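PDB 4TWR: NAD binding site:NAD-dependent epimerase/dehydratase:UDP-glucose 4-epimerase from Brucella abortus, which probably catalyses the NAD-dependent interconversion of UDP-glucose and UDP-galactose by inverting the configuration at C4 of the sugar. Local coordinates for residues 120-125 and 169-174. Sequence-based numbering, arbitrary orientation.
Sequences QNVIFS and YGLRYV. With NAD (nicotinamide-adenine-dinucleotide), chain B.
Val122 gives its N-H to Arg172 O at 2.9 Å and accepts the N-H of Val174 on its own O; Phe124 N then reaches Val174 O at 2.9 Å. At the entry to this parallel ladder, Arg172 N bonds to Gln120 O. The Gln120 side chain, bent at chi2 (67°), lays CG 3.2 Å from Arg172 CZ, so that one methylene lies against one guanidinium face, off-centre toward its rim. Asn121 runs alongside the arginine, its amide turned 63° from the guanidinium and its OD1 receiving a weak bond from Arg172 NE at 3.3 Å. These are neighbouring strands in the parallel sheet of the Rossmann fold, with 257-260 beyond 172-177, joined by a crossover through helix 150-169. Beta-branched Val122, Ile123 and Val174 suit extended strands: Val122 CG2 presses tightly on Leu171 CD1 (3.5 Å), which fills in from the loop beneath helix 96-117, whereas Ile123 CD1 meets Val174 CB at 3.9 Å on the face covered by helix 236-251. Gly170, lacking a CB, readily takes the positive phi that turns the chain out of helix 150-169. Farther out, Val78 O holds Asn121 ND2, and Asn256 OD1 accepts the N-H of Tyr173. At the C-terminal strand end, Ser125 O accepts a hydrogen bond from the O2D hydroxyl of NAD at 3.2 Å, while Ser125 OG bonds to Tyr178 and His243.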
ATOM      1  N   GLN A 120      17.375  -9.991  -9.315  1.00 33.71           N
ATOM      2  CA  GLN A 120      16.377 -10.923  -9.810  1.00 38.32           C
ATOM      3  C   GLN A 120      14.957 -10.869  -9.240  1.00 46.14           C
ATOM      4  O   GLN A 120      13.992 -11.049  -9.982  1.00 57.73           O
ATOM      5  CB  GLN A 120      16.915 -12.335  -9.609  1.00 42.96           C
ATOM      6  CG  GLN A 120      15.994 -13.384 -10.115  1.00 55.62           C
ATOM      7  CD  GLN A 120      15.852 -13.365 -11.610  1.00 57.24           C
ATOM      8  OE1 GLN A 120      14.998 -12.667 -12.147  1.00 72.42           O
ATOM      9  NE2 GLN A 120      16.681 -14.144 -12.298  1.00 69.45           N
ATOM     10  N   ASN A 121      14.823 -10.664  -7.935  1.00 28.60           N
ATOM     11  CA  ASN A 121      13.532 -10.856  -7.262  1.00 29.21           C
ATOM     12  C   ASN A 121      12.749  -9.568  -6.958  1.00 34.75           C
ATOM     13  O   ASN A 121      13.118  -8.820  -6.063  1.00 42.60           O
ATOM     14  CB  ASN A 121      13.758 -11.607  -5.951  1.00 30.64           C
ATOM     15  CG  ASN A 121      14.287 -13.011  -6.179  1.00 39.96           C
ATOM     16  OD1 ASN A 121      13.814 -13.707  -7.064  1.00 36.77           O
ATOM     17  ND2 ASN A 121      15.274 -13.423  -5.390  1.00 34.97           N
ATOM     18  N   VAL A 122      11.642  -9.337  -7.658  1.00 27.82           N
ATOM     19  CA  VAL A 122      10.912  -8.073  -7.480  1.00 26.93           C
ATOM     20  C   VAL A 122       9.563  -8.255  -6.801  1.00 27.82           C
ATOM     21  O   VAL A 122       8.714  -9.010  -7.272  1.00 29.95           O
ATOM     22  CB  VAL A 122      10.698  -7.364  -8.826  1.00 26.39           C
ATOM     23  CG1 VAL A 122       9.871  -6.070  -8.624  1.00 25.03           C
ATOM     24  CG2 VAL A 122      12.040  -7.053  -9.439  1.00 25.73           C
ATOM     25  N   ILE A 123       9.379  -7.575  -5.672  1.00 27.90           N
ATOM     26  CA  ILE A 123       8.090  -7.580  -4.982  1.00 28.76           C
ATOM     27  C   ILE A 123       7.408  -6.260  -5.297  1.00 28.04           C
ATOM     28  O   ILE A 123       7.905  -5.211  -4.912  1.00 30.11           O
ATOM     29  CB  ILE A 123       8.242  -7.748  -3.456  1.00 30.33           C
ATOM     30  CG1 ILE A 123       9.174  -8.920  -3.134  1.00 34.08           C
ATOM     31  CG2 ILE A 123       6.869  -7.899  -2.781  1.00 30.82           C
ATOM     32  CD1 ILE A 123       8.768 -10.204  -3.770  1.00 39.27           C
ATOM     33  N   PHE A 124       6.306  -6.315  -6.038  1.00 28.02           N
ATOM     34  CA  PHE A 124       5.640  -5.107  -6.522  1.00 27.26           C
ATOM     35  C   PHE A 124       4.394  -4.802  -5.709  1.00 31.74           C
ATOM     36  O   PHE A 124       3.490  -5.632  -5.614  1.00 30.16           O
ATOM     37  CB  PHE A 124       5.262  -5.245  -7.989  1.00 26.88           C
ATOM     38  CG  PHE A 124       4.480  -4.071  -8.523  1.00 28.26           C
ATOM     39  CD1 PHE A 124       5.083  -2.831  -8.670  1.00 34.99           C
ATOM     40  CD2 PHE A 124       3.143  -4.204  -8.865  1.00 31.23           C
ATOM     41  CE1 PHE A 124       4.361  -1.729  -9.153  1.00 34.70           C
ATOM     42  CE2 PHE A 124       2.414  -3.111  -9.357  1.00 34.19           C
ATOM     43  CZ  PHE A 124       3.030  -1.871  -9.494  1.00 30.31           C
ATOM     44  N   SER A 125       4.344  -3.603  -5.134  1.00 27.84           N
ATOM     45  CA  SER A 125       3.188  -3.205  -4.337  1.00 30.65           C
ATOM     46  C   SER A 125       2.133  -2.666  -5.279  1.00 32.76           C
ATOM     47  O   SER A 125       2.253  -1.555  -5.796  1.00 29.44           O
ATOM     48  CB  SER A 125       3.565  -2.162  -3.283  1.00 31.17           C
ATOM     49  OG  SER A 125       2.947  -2.471  -2.039  1.00 41.30           O
ATOM     50  N   TYR A 169      13.071 -11.816 -19.787  1.00 27.33           N
ATOM     51  CA  TYR A 169      14.334 -11.685 -19.074  1.00 27.47           C
ATOM     52  C   TYR A 169      14.471 -12.589 -17.855  1.00 27.24           C
ATOM     53  O   TYR A 169      15.482 -12.524 -17.159  1.00 29.22           O
ATOM     54  CB  TYR A 169      14.535 -10.239 -18.626  1.00 26.33           C
ATOM     55  CG  TYR A 169      14.246  -9.210 -19.717  1.00 22.55           C
ATOM     56  CD1 TYR A 169      14.994  -9.180 -20.896  1.00 21.85           C
ATOM     57  CD2 TYR A 169      13.251  -8.267 -19.551  1.00 20.59           C
ATOM     58  CE1 TYR A 169      14.726  -8.226 -21.904  1.00 22.52           C
ATOM     59  CE2 TYR A 169      12.982  -7.316 -20.533  1.00 19.28           C
ATOM     60  CZ  TYR A 169      13.727  -7.302 -21.705  1.00 26.70           C
ATOM     61  OH  TYR A 169      13.454  -6.360 -22.683  1.00 25.71           O
ATOM     62  N   GLY A 170      13.469 -13.414 -17.581  1.00 28.92           N
ATOM     63  CA  GLY A 170      13.553 -14.331 -16.451  1.00 32.65           C
ATOM     64  C   GLY A 170      13.359 -13.645 -15.107  1.00 35.42           C
ATOM     65  O   GLY A 170      13.673 -14.203 -14.049  1.00 33.31           O
ATOM     66  N   LEU A 171      12.851 -12.421 -15.145  1.00 28.21           N
ATOM     67  CA  LEU A 171      12.490 -11.713 -13.934  1.00 33.58           C
ATOM     68  C   LEU A 171      11.522 -12.554 -13.100  1.00 31.96           C
ATOM     69  O   LEU A 171      10.578 -13.124 -13.642  1.00 35.53           O
ATOM     70  CB  LEU A 171      11.861 -10.361 -14.284  1.00 29.37           C
ATOM     71  CG  LEU A 171      11.181  -9.645 -13.114  1.00 44.80           C
ATOM     72  CD1 LEU A 171      12.215  -9.283 -12.071  1.00 43.95           C
ATOM     73  CD2 LEU A 171      10.409  -8.411 -13.579  1.00 41.46           C
ATOM     74  N   ARG A 172      11.773 -12.650 -11.798  1.00 30.83           N
ATOM     75  CA  ARG A 172      10.849 -13.326 -10.884  1.00 32.61           C
ATOM     76  C   ARG A 172      10.155 -12.300  -9.995  1.00 31.67           C
ATOM     77  O   ARG A 172      10.785 -11.345  -9.538  1.00 30.43           O
ATOM     78  CB  ARG A 172      11.588 -14.364 -10.041  1.00 35.62           C
ATOM     79  CG  ARG A 172      12.247 -15.438 -10.898  1.00 37.44           C
ATOM     80  CD  ARG A 172      12.679 -16.644 -10.099  1.00 55.62           C
ATOM     81  NE  ARG A 172      13.718 -16.341  -9.121  1.00 61.16           N
ATOM     82  CZ  ARG A 172      15.018 -16.327  -9.393  1.00 66.46           C
ATOM     83  NH1 ARG A 172      15.447 -16.569 -10.629  1.00 60.03           N
ATOM     84  NH2 ARG A 172      15.896 -16.048  -8.435  1.00 70.72           N
ATOM     85  N   TYR A 173       8.860 -12.476  -9.757  1.00 31.72           N
ATOM     86  CA  TYR A 173       8.129 -11.425  -9.070  1.00 32.22           C
ATOM     87  C   TYR A 173       6.928 -11.915  -8.286  1.00 32.08           C
ATOM     88  O   TYR A 173       6.412 -12.999  -8.521  1.00 33.65           O
ATOM     89  CB  TYR A 173       7.667 -10.361 -10.074  1.00 29.39           C
ATOM     90  CG  TYR A 173       6.552 -10.817 -10.994  1.00 30.30           C
ATOM     91  CD1 TYR A 173       6.831 -11.445 -12.202  1.00 29.77           C
ATOM     92  CD2 TYR A 173       5.213 -10.607 -10.657  1.00 35.20           C
ATOM     93  CE1 TYR A 173       5.814 -11.866 -13.043  1.00 33.95           C
ATOM     94  CE2 TYR A 173       4.192 -11.026 -11.487  1.00 35.62           C
ATOM     95  CZ  TYR A 173       4.496 -11.649 -12.680  1.00 41.52           C
ATOM     96  OH  TYR A 173       3.482 -12.063 -13.510  1.00 41.60           O
ATOM     97  N   VAL A 174       6.491 -11.074  -7.359  1.00 31.57           N
ATOM     98  CA  VAL A 174       5.234 -11.252  -6.661  1.00 32.55           C
ATOM     99  C   VAL A 174       4.561  -9.900  -6.680  1.00 33.95           C
ATOM    100  O   VAL A 174       5.146  -8.928  -6.214  1.00 32.75           O
ATOM    101  CB  VAL A 174       5.410 -11.704  -5.209  1.00 34.46           C
ATOM    102  CG1 VAL A 174       4.070 -11.671  -4.476  1.00 35.22           C
ATOM    103  CG2 VAL A 174       6.055 -13.105  -5.132  1.00 36.71           C
TER
HETATM  104  PA  NAD B 400       3.915   7.025   0.406  1.00 33.10           P
HETATM  105  O1A NAD B 400       3.812   8.153  -0.605  1.00 31.02           O
HETATM  106  O2A NAD B 400       4.065   7.205   1.889  1.00 37.22           O
HETATM  107  O5B NAD B 400       5.426   6.259  -0.016  1.00 33.12           O
HETATM  108  C5B NAD B 400       5.759   6.449  -1.368  1.00 29.57           C
HETATM  109  C4B NAD B 400       7.297   6.575  -1.416  1.00 29.26           C
HETATM  110  O4B NAD B 400       7.799   6.496  -2.782  1.00 23.87           O
HETATM  111  C3B NAD B 400       7.595   7.972  -0.861  1.00 28.30           C
HETATM  112  O3B NAD B 400       8.622   7.805   0.072  1.00 25.63           O
HETATM  113  C2B NAD B 400       8.062   8.748  -2.123  1.00 22.11           C
HETATM  114  O2B NAD B 400       9.021   9.713  -1.782  1.00 21.03           O
HETATM  115  C1B NAD B 400       8.719   7.586  -2.965  1.00 21.73           C
HETATM  116  N9A NAD B 400       8.688   7.857  -4.430  1.00 22.39           N
HETATM  117  C8A NAD B 400       7.603   8.274  -5.245  1.00 19.31           C
HETATM  118  N7A NAD B 400       7.946   8.411  -6.528  1.00 22.19           N
HETATM  119  C5A NAD B 400       9.313   8.072  -6.562  1.00 20.88           C
HETATM  120  C6A NAD B 400      10.264   8.017  -7.633  1.00 18.05           C
HETATM  121  N6A NAD B 400       9.899   8.352  -8.919  1.00 15.85           N
HETATM  122  N1A NAD B 400      11.523   7.658  -7.381  1.00 20.15           N
HETATM  123  C2A NAD B 400      11.856   7.348  -6.096  1.00 17.44           C
HETATM  124  N3A NAD B 400      11.086   7.349  -4.970  1.00 17.46           N
HETATM  125  C4A NAD B 400       9.788   7.724  -5.259  1.00 20.72           C
HETATM  126  O3  NAD B 400       2.796   6.081  -0.192  1.00 32.57           O
HETATM  127  PN  NAD B 400       2.488   4.663   0.505  1.00 39.80           P
HETATM  128  O1N NAD B 400       1.053   4.209   0.453  1.00 50.02           O
HETATM  129  O2N NAD B 400       3.520   4.500   1.561  1.00 38.91           O
HETATM  130  O5D NAD B 400       3.175   3.499  -0.538  1.00 52.10           O
HETATM  131  C5D NAD B 400       2.690   3.627  -1.768  1.00 49.45           C
HETATM  132  C4D NAD B 400       2.906   2.285  -2.385  1.00 42.45           C
HETATM  133  O4D NAD B 400       1.957   1.420  -1.732  1.00 41.14           O
HETATM  134  C3D NAD B 400       2.553   2.356  -3.896  1.00 51.64           C
HETATM  135  O3D NAD B 400       3.311   1.372  -4.509  1.00 46.37           O
HETATM  136  C2D NAD B 400       1.097   1.953  -3.914  1.00 60.22           C
HETATM  137  O2D NAD B 400       0.761   1.132  -5.003  1.00 59.44           O
HETATM  138  C1D NAD B 400       1.059   0.990  -2.696  1.00 40.57           C
HETATM  139  N1N NAD B 400      -0.383   1.069  -2.157  1.00 47.11           N
HETATM  140  C2N NAD B 400      -0.649   1.891  -1.069  1.00 47.37           C
HETATM  141  C3N NAD B 400      -1.993   1.935  -0.613  1.00 50.51           C
HETATM  142  C7N NAD B 400      -2.339   2.795   0.555  1.00 53.64           C
HETATM  143  O7N NAD B 400      -3.483   2.749   1.018  1.00 55.75           O
HETATM  144  N7N NAD B 400      -1.372   3.627   1.092  1.00 43.78           N
HETATM  145  C4N NAD B 400      -2.974   1.179  -1.260  1.00 48.83           C
HETATM  146  C5N NAD B 400      -2.678   0.378  -2.344  1.00 52.57           C
HETATM  147  C6N NAD B 400      -1.353   0.332  -2.803  1.00 49.99           C